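Local coordinates for protein acetyltransferase (Agrobacterium tumefaciens, PDB 2DXQ) that probably transfers an acetyl group from acetyl-CoA to an unidentified acceptor, as a member of the GNAT acetyltransferase family, at residues Thr52-Thr57 against Arg104-Thr109. Residues are numbered along the deposited sequence; the frame is centred on the assembly and turned at random.
Sequences TIFVAT and RHAIET
F54 holds CG anti to its own carbonyl carbon (chi1 -70°) and H105 swings CG anti to the backbone N (chi1 -175°), which brings the two rings together between strand and helix. They form a T-shaped pair: the imidazole turns its CD2-NE2 edge to one face of the phenyl ring, planes at 85° and centroids 4.8 Å apart. H105 CD2 comes nearest, 3.5 Å from F54 CE1, over the rim of the ring and not its middle. On the opposite face, also toward the rim, lies T52 CG2, two residues back on the same strand. A106 CB meets F54 CD2 obliquely at 4.0 Å, while T109 approaches the far end of the ring, its OG1 3.8 Å from F54 CZ. T109 OG1 also donates to H105 O (2.9 Å), from above the carbonyl plane; the same oxygen accepts a bond from T109 N, and OG1 lies above one face of the imidazole, toward its rim. No hydrogen bond joins the two segments; F54 carries nearly all of the strand's side. In this GNAT fold, 104-109 of helix 98-112 packs obliquely antiparallel on 52-57 of strand 51-58, with L8 of strand 6-10 touching H105 and L68 of strand 61-71 touching both F54 and T109.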
ATOM      1  N   THR A  52      -4.628  -0.066 -10.480  1.00 13.31           N
ATOM      2  CA  THR A  52      -4.404   0.206 -11.895  1.00 14.64           C
ATOM      3  C   THR A  52      -2.913   0.175 -12.171  1.00 14.69           C
ATOM      4  O   THR A  52      -2.146   0.819 -11.460  1.00 14.32           O
ATOM      5  CB  THR A  52      -4.973   1.574 -12.336  1.00 14.67           C
ATOM      6  OG1 THR A  52      -6.362   1.679 -11.987  1.00 16.79           O
ATOM      7  CG2 THR A  52      -4.820   1.724 -13.848  1.00 16.44           C
ATOM      8  N   ILE A  53      -2.507  -0.596 -13.181  1.00 14.87           N
ATOM      9  CA  ILE A  53      -1.122  -0.574 -13.644  1.00 14.31           C
ATOM     10  C   ILE A  53      -1.105   0.418 -14.810  1.00 14.83           C
ATOM     11  O   ILE A  53      -1.846   0.239 -15.778  1.00 15.33           O
ATOM     12  CB  ILE A  53      -0.647  -1.954 -14.178  1.00 14.24           C
ATOM     13  CG1 ILE A  53      -0.769  -3.064 -13.123  1.00 14.16           C
ATOM     14  CG2 ILE A  53       0.812  -1.843 -14.691  1.00 13.36           C
ATOM     15  CD1 ILE A  53      -0.631  -4.512 -13.711  1.00 15.33           C
ATOM     16  N   PHE A  54      -0.275   1.460 -14.715  1.00 13.73           N
ATOM     17  CA  PHE A  54      -0.142   2.424 -15.797  1.00 13.30           C
ATOM     18  C   PHE A  54       1.139   2.163 -16.563  1.00 12.96           C
ATOM     19  O   PHE A  54       2.129   1.772 -15.962  1.00 12.41           O
ATOM     20  CB  PHE A  54      -0.136   3.843 -15.248  1.00 13.78           C
ATOM     21  CG  PHE A  54      -1.464   4.270 -14.711  1.00 15.51           C
ATOM     22  CD1 PHE A  54      -2.531   4.503 -15.583  1.00 18.66           C
ATOM     23  CD2 PHE A  54      -1.662   4.405 -13.340  1.00 17.80           C
ATOM     24  CE1 PHE A  54      -3.790   4.893 -15.088  1.00 17.98           C
ATOM     25  CE2 PHE A  54      -2.904   4.787 -12.836  1.00 17.42           C
ATOM     26  CZ  PHE A  54      -3.962   5.033 -13.703  1.00 17.51           C
ATOM     27  N   VAL A  55       1.103   2.367 -17.884  1.00 12.86           N
ATOM     28  CA  VAL A  55       2.290   2.274 -18.732  1.00 13.60           C
ATOM     29  C   VAL A  55       2.459   3.535 -19.587  1.00 13.85           C
ATOM     30  O   VAL A  55       1.480   4.114 -20.040  1.00 14.60           O
ATOM     31  CB  VAL A  55       2.280   1.023 -19.670  1.00 14.17           C
ATOM     32  CG1 VAL A  55       2.515  -0.259 -18.876  1.00 14.68           C
ATOM     33  CG2 VAL A  55       0.959   0.911 -20.470  1.00 14.28           C
ATOM     34  N   ALA A  56       3.704   3.967 -19.778  1.00 13.94           N
ATOM     35  CA  ALA A  56       4.022   4.911 -20.841  1.00 14.08           C
ATOM     36  C   ALA A  56       4.525   4.060 -21.984  1.00 14.40           C
ATOM     37  O   ALA A  56       5.259   3.082 -21.766  1.00 13.70           O
ATOM     38  CB  ALA A  56       5.115   5.903 -20.395  1.00 14.07           C
ATOM     39  N   THR A  57       4.098   4.389 -23.198  1.00 13.99           N
ATOM     40  CA  THR A  57       4.485   3.582 -24.344  1.00 15.12           C
ATOM     41  C   THR A  57       5.193   4.460 -25.352  1.00 14.98           C
ATOM     42  O   THR A  57       4.904   5.650 -25.451  1.00 15.33           O
ATOM     43  CB  THR A  57       3.282   2.885 -25.048  1.00 15.05           C
ATOM     44  OG1 THR A  57       2.372   3.886 -25.509  1.00 17.60           O
ATOM     45  CG2 THR A  57       2.550   1.915 -24.106  1.00 17.01           C
ATOM     46  N   ARG A 104       3.547  10.659 -12.072  1.00 13.41           N
ATOM     47  CA  ARG A 104       2.705  11.851 -11.911  1.00 14.84           C
ATOM     48  C   ARG A 104       1.238  11.552 -12.315  1.00 14.37           C
ATOM     49  O   ARG A 104       0.300  11.998 -11.635  1.00 13.85           O
ATOM     50  CB  ARG A 104       3.308  13.065 -12.644  1.00 14.59           C
ATOM     51  CG  ARG A 104       4.527  13.633 -11.924  1.00 16.86           C
ATOM     52  CD  ARG A 104       5.091  14.868 -12.598  1.00 19.11           C
ATOM     53  NE  ARG A 104       4.213  16.013 -12.358  1.00 24.62           N
ATOM     54  CZ  ARG A 104       4.386  16.932 -11.412  1.00 26.97           C
ATOM     55  NH1 ARG A 104       5.440  16.898 -10.598  1.00 28.75           N
ATOM     56  NH2 ARG A 104       3.501  17.917 -11.303  1.00 27.53           N
ATOM     57  N   HIS A 105       1.046  10.742 -13.353  1.00 14.08           N
ATOM     58  CA  HIS A 105      -0.301  10.340 -13.769  1.00 14.18           C
ATOM     59  C   HIS A 105      -1.001   9.534 -12.681  1.00 13.86           C
ATOM     60  O   HIS A 105      -2.172   9.764 -12.372  1.00 12.69           O
ATOM     61  CB  HIS A 105      -0.292   9.554 -15.078  1.00 14.82           C
ATOM     62  CG  HIS A 105      -1.660   9.234 -15.592  1.00 16.51           C
ATOM     63  ND1 HIS A 105      -2.456  10.167 -16.225  1.00 19.88           N
ATOM     64  CD2 HIS A 105      -2.369   8.079 -15.578  1.00 20.09           C
ATOM     65  CE1 HIS A 105      -3.601   9.599 -16.573  1.00 21.22           C
ATOM     66  NE2 HIS A 105      -3.574   8.331 -16.194  1.00 19.94           N
ATOM     67  N   ALA A 106      -0.266   8.611 -12.077  1.00 13.43           N
ATOM     68  CA  ALA A 106      -0.801   7.814 -10.983  1.00 13.60           C
ATOM     69  C   ALA A 106      -1.193   8.693  -9.777  1.00 13.46           C
ATOM     70  O   ALA A 106      -2.277   8.519  -9.198  1.00 12.88           O
ATOM     71  CB  ALA A 106       0.218   6.707 -10.601  1.00 13.64           C
ATOM     72  N   ILE A 107      -0.352   9.672  -9.440  1.00 13.10           N
ATOM     73  CA  ILE A 107      -0.672  10.644  -8.377  1.00 14.24           C
ATOM     74  C   ILE A 107      -1.961  11.383  -8.726  1.00 15.05           C
ATOM     75  O   ILE A 107      -2.888  11.476  -7.917  1.00 15.31           O
ATOM     76  CB  ILE A 107       0.470  11.635  -8.168  1.00 14.00           C
ATOM     77  CG1 ILE A 107       1.650  10.901  -7.516  1.00 13.68           C
ATOM     78  CG2 ILE A 107       0.027  12.810  -7.262  1.00 15.67           C
ATOM     79  CD1 ILE A 107       2.974  11.669  -7.566  1.00 15.14           C
ATOM     80  N   GLU A 108      -2.020  11.875  -9.959  1.00 14.85           N
ATOM     81  CA  GLU A 108      -3.170  12.676 -10.368  1.00 15.73           C
ATOM     82  C   GLU A 108      -4.443  11.852 -10.360  1.00 15.14           C
ATOM     83  O   GLU A 108      -5.506  12.341  -9.946  1.00 15.11           O
ATOM     84  CB  GLU A 108      -2.886  13.327 -11.725  1.00 16.53           C
ATOM     85  CG  GLU A 108      -1.861  14.435 -11.574  1.00 21.06           C
ATOM     86  CD  GLU A 108      -1.319  14.968 -12.889  1.00 28.23           C
ATOM     87  OE1 GLU A 108      -1.813  14.571 -13.972  1.00 31.39           O
ATOM     88  OE2 GLU A 108      -0.381  15.793 -12.824  1.00 30.85           O
ATOM     89  N   THR A 109      -4.318  10.588 -10.748  1.00 14.64           N
ATOM     90  CA  THR A 109      -5.457   9.660 -10.759  1.00 15.41           C
ATOM     91  C   THR A 109      -5.979   9.395  -9.352  1.00 14.85           C
ATOM     92  O   THR A 109      -7.203   9.391  -9.115  1.00 15.12           O
ATOM     93  CB  THR A 109      -5.109   8.367 -11.505  1.00 15.31           C
ATOM     94  OG1 THR A 109      -4.773   8.692 -12.861  1.00 15.97           O
ATOM     95  CG2 THR A 109      -6.282   7.351 -11.486  1.00 16.90           C
TER